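Local structure of peptide ABC transporter, peptide-binding protein (Enterococcus faecalis, 3O6P) at residues P50-A56 and F68-S74. The protein probably binds peptides for uptake by an ABC transporter, this chain being a C-terminal portion of the longer binding protein. Where two conformers were deposited one is given. Numbering follows the deposited sequence.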
ATOM      1  N   PRO A  50      -4.793  -7.385   5.788  1.00 13.22           N
ATOM      2  CA  PRO A  50      -4.745  -7.387   4.317  1.00 13.46           C
ATOM      3  C   PRO A  50      -3.789  -8.492   3.832  1.00 13.42           C
ATOM      4  O   PRO A  50      -2.647  -8.578   4.318  1.00 14.74           O
ATOM      5  CB  PRO A  50      -4.160  -6.006   4.002  1.00 12.95           C
ATOM      6  CG  PRO A  50      -3.201  -5.726   5.188  1.00 13.50           C
ATOM      7  CD  PRO A  50      -3.818  -6.455   6.397  1.00 13.18           C
ATOM      8  N   ASN A  51      -4.228  -9.335   2.910  1.00 12.99           N
ATOM      9  CA  ASN A  51      -3.294 -10.275   2.278  1.00 13.77           C
ATOM     10  C   ASN A  51      -2.257  -9.476   1.493  1.00 13.23           C
ATOM     11  O   ASN A  51      -1.045  -9.705   1.617  1.00 13.39           O
ATOM     12  CB  ASN A  51      -4.032 -11.207   1.326  1.00 13.89           C
ATOM     13  CG  ASN A  51      -3.099 -12.171   0.653  1.00 15.70           C
ATOM     14  OD1 ASN A  51      -2.649 -13.142   1.280  1.00 17.38           O
ATOM     15  ND2 ASN A  51      -2.753 -11.892  -0.623  1.00 15.86           N
ATOM     16  N   GLY A  52      -2.753  -8.515   0.720  1.00 12.64           N
ATOM     17  CA  GLY A  52      -1.906  -7.666  -0.141  1.00 11.97           C
ATOM     18  C   GLY A  52      -2.715  -6.456  -0.544  1.00 11.88           C
ATOM     19  O   GLY A  52      -3.393  -5.818   0.285  1.00 12.40           O
ATOM     20  N   LEU A  53      -2.634  -6.117  -1.825  1.00 11.73           N
ATOM     21  CA  LEU A  53      -3.375  -4.990  -2.353  1.00 11.82           C
ATOM     22  C   LEU A  53      -4.751  -5.441  -2.810  1.00 12.77           C
ATOM     23  O   LEU A  53      -5.767  -4.867  -2.407  1.00 12.76           O
ATOM     24  CB  LEU A  53      -2.602  -4.343  -3.508  1.00 12.31           C
ATOM     25  CG  LEU A  53      -3.367  -3.252  -4.260  1.00 12.12           C
ATOM     26  CD1 LEU A  53      -3.733  -2.091  -3.310  1.00 14.66           C
ATOM     27  CD2 LEU A  53      -2.584  -2.732  -5.473  1.00 13.46           C
ATOM     28  N   VAL A  54      -4.802  -6.446  -3.665  1.00 12.59           N
ATOM     29  CA  VAL A  54      -6.120  -6.909  -4.156  1.00 13.94           C
ATOM     30  C   VAL A  54      -6.803  -7.656  -2.999  1.00 14.20           C
ATOM     31  O   VAL A  54      -6.169  -8.527  -2.380  1.00 14.42           O
ATOM     32  CB  VAL A  54      -5.930  -7.855  -5.360  1.00 13.57           C
ATOM     33  CG1 VAL A  54      -7.255  -8.523  -5.757  1.00 15.89           C
ATOM     34  CG2 VAL A  54      -5.354  -7.086  -6.552  1.00 14.16           C
ATOM     35  N   PRO A  55      -8.072  -7.317  -2.679  1.00 15.31           N
ATOM     36  CA  PRO A  55      -8.764  -8.034  -1.585  1.00 16.09           C
ATOM     37  C   PRO A  55      -8.866  -9.530  -1.810  1.00 17.28           C
ATOM     38  O   PRO A  55      -8.969  -9.985  -2.953  1.00 17.88           O
ATOM     39  CB  PRO A  55     -10.174  -7.433  -1.610  1.00 16.92           C
ATOM     40  CG  PRO A  55      -9.955  -6.078  -2.129  1.00 16.75           C
ATOM     41  CD  PRO A  55      -8.886  -6.192  -3.167  1.00 15.85           C
ATOM     42  N   ALA A  56      -8.844 -10.271  -0.708  1.00 18.85           N
ATOM     43  CA  ALA A  56      -9.111 -11.709  -0.680  1.00 22.11           C
ATOM     44  C   ALA A  56     -10.597 -11.993  -0.844  1.00 25.20           C
ATOM     45  O   ALA A  56     -11.430 -11.152  -0.525  1.00 25.71           O
ATOM     46  CB  ALA A  56      -8.614 -12.301   0.637  1.00 22.85           C
ATOM     47  N   PHE A  68      -7.663 -15.144  -6.167  1.00 24.66           N
ATOM     48  CA  PHE A  68      -6.521 -14.307  -6.554  1.00 21.21           C
ATOM     49  C   PHE A  68      -5.532 -14.115  -5.408  1.00 20.15           C
ATOM     50  O   PHE A  68      -4.324 -14.259  -5.598  1.00 19.73           O
ATOM     51  CB  PHE A  68      -6.980 -12.926  -7.031  1.00 20.59           C
ATOM     52  CG  PHE A  68      -5.861 -12.075  -7.581  1.00 18.10           C
ATOM     53  CD1 PHE A  68      -5.488 -12.157  -8.927  1.00 16.81           C
ATOM     54  CD2 PHE A  68      -5.176 -11.193  -6.749  1.00 17.12           C
ATOM     55  CE1 PHE A  68      -4.438 -11.366  -9.430  1.00 15.51           C
ATOM     56  CE2 PHE A  68      -4.135 -10.404  -7.230  1.00 14.09           C
ATOM     57  CZ  PHE A  68      -3.767 -10.489  -8.581  1.00 15.28           C
ATOM     58  N   ALA A  69      -6.033 -13.728  -4.236  1.00 19.10           N
ATOM     59  CA  ALA A  69      -5.135 -13.440  -3.101  1.00 18.69           C
ATOM     60  C   ALA A  69      -4.372 -14.688  -2.653  1.00 19.65           C
ATOM     61  O   ALA A  69      -3.183 -14.609  -2.331  1.00 19.47           O
ATOM     62  CB  ALA A  69      -5.899 -12.810  -1.934  1.00 18.69           C
ATOM     63  N   LYS A  70      -5.041 -15.840  -2.647  1.00 21.08           N
ATOM     64  CA  LYS A  70      -4.372 -17.086  -2.265  1.00 23.40           C
ATOM     65  C   LYS A  70      -3.267 -17.450  -3.264  1.00 23.28           C
ATOM     66  O   LYS A  70      -2.171 -17.866  -2.869  1.00 23.18           O
ATOM     67  CB  LYS A  70      -5.368 -18.237  -2.116  1.00 25.52           C
ATOM     68  CG  LYS A  70      -6.337 -18.086  -0.977  1.00 30.69           C
ATOM     69  CD  LYS A  70      -7.399 -19.184  -1.061  1.00 38.73           C
ATOM     70  CE  LYS A  70      -8.253 -19.273   0.195  1.00 41.81           C
ATOM     71  NZ  LYS A  70      -8.840 -20.648   0.352  1.00 45.74           N
ATOM     72  N   GLU A  71      -3.559 -17.290  -4.551  0.50 23.26           N
ATOM     73  CA  GLU A  71      -2.588 -17.574  -5.598  0.50 23.59           C
ATOM     74  C   GLU A  71      -1.384 -16.631  -5.550  0.50 22.18           C
ATOM     75  O   GLU A  71      -0.249 -17.053  -5.795  0.50 22.22           O
ATOM     76  CB  GLU A  71      -3.247 -17.516  -6.978  0.50 24.58           C
ATOM     77  CG  GLU A  71      -4.017 -18.762  -7.339  0.50 27.79           C
ATOM     78  CD  GLU A  71      -4.352 -18.815  -8.817  0.50 31.32           C
ATOM     79  OE1 GLU A  71      -5.472 -18.408  -9.165  0.50 34.06           O
ATOM     80  OE2 GLU A  71      -3.499 -19.240  -9.629  0.50 33.13           O
ATOM     81  N   ALA A  72      -1.637 -15.362  -5.236  1.00 20.70           N
ATOM     82  CA  ALA A  72      -0.586 -14.362  -5.203  1.00 18.59           C
ATOM     83  C   ALA A  72       0.326 -14.603  -4.005  1.00 18.32           C
ATOM     84  O   ALA A  72       1.514 -14.303  -4.063  1.00 19.06           O
ATOM     85  CB  ALA A  72      -1.187 -12.935  -5.159  1.00 17.99           C
ATOM     86  N   GLY A  73      -0.223 -15.169  -2.940  1.00 17.70           N
ATOM     87  CA  GLY A  73       0.478 -15.181  -1.634  1.00 17.57           C
ATOM     88  C   GLY A  73       0.510 -13.804  -0.961  1.00 16.56           C
ATOM     89  O   GLY A  73      -0.054 -12.833  -1.462  1.00 16.34           O
ATOM     90  N   SER A  74       1.161 -13.727   0.200  1.00 16.59           N
ATOM     91  CA  SER A  74       1.250 -12.479   0.935  1.00 15.50           C
ATOM     92  C   SER A  74       2.696 -12.161   1.233  1.00 15.91           C
ATOM     93  O   SER A  74       3.438 -13.047   1.689  1.00 16.97           O
ATOM     94  CB  SER A  74       0.494 -12.590   2.278  1.00 16.32           C
ATOM     95  OG  SER A  74       0.590 -11.359   2.992  1.00 16.29           O
TER
HETATM   96  O   HOH W   1      -2.064 -15.674   0.760  1.00 40.04           O
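A loop without regular secondary structure, 50-56, packs along the short helix 68-72 and its exit turn, polar at one end and apolar at the other, within the family 5 middle region of this solute-binding protein fragment. Asn51 dominates the polar end. Its CA-to-CB bond points toward the helix, and ND2 donates a hydrogen bond of 3.0 Å to O of Gly73, the first residue to leave the helix; the positive phi of Gly73 (72°) marks the turn out of helical geometry. In return, OG of Ser74 donates to the backbone O of Asn51 at 2.7 Å, so side chain and main chain of Asn51 are both tied to the segment that leaves the helix. A water bonded to Asn51 OD1 (2.7 Å) reaches Ala69 O through a weak 3.5 Å bond. Farther along the loop the contact turns apolar: Ala56 CB rests 3.8 Å from Ala69 CB, and Val54 CG1 meets Phe68 CD2 at 3.5 Å, oblique to the ring. Phe68 continues inward, touching Met209 and Leu210 of helix 202-218 and stacking edge-to-face with Trp206. The same helix holds the loop through Glu213, which accepts hydrogen bonds from the backbone N of Leu53 and Val54, while OE1 of Gln227 in strand 223-228 accepts one from N of Ala56. The chemistry thus shifts along the loop, with Ala69 taking part in both halves: directional hydrogen bonds fix the helix exit to Asn51, whereas Phe68 and Ala69 meet Val54 and Ala56 through non-directional apolar contacts.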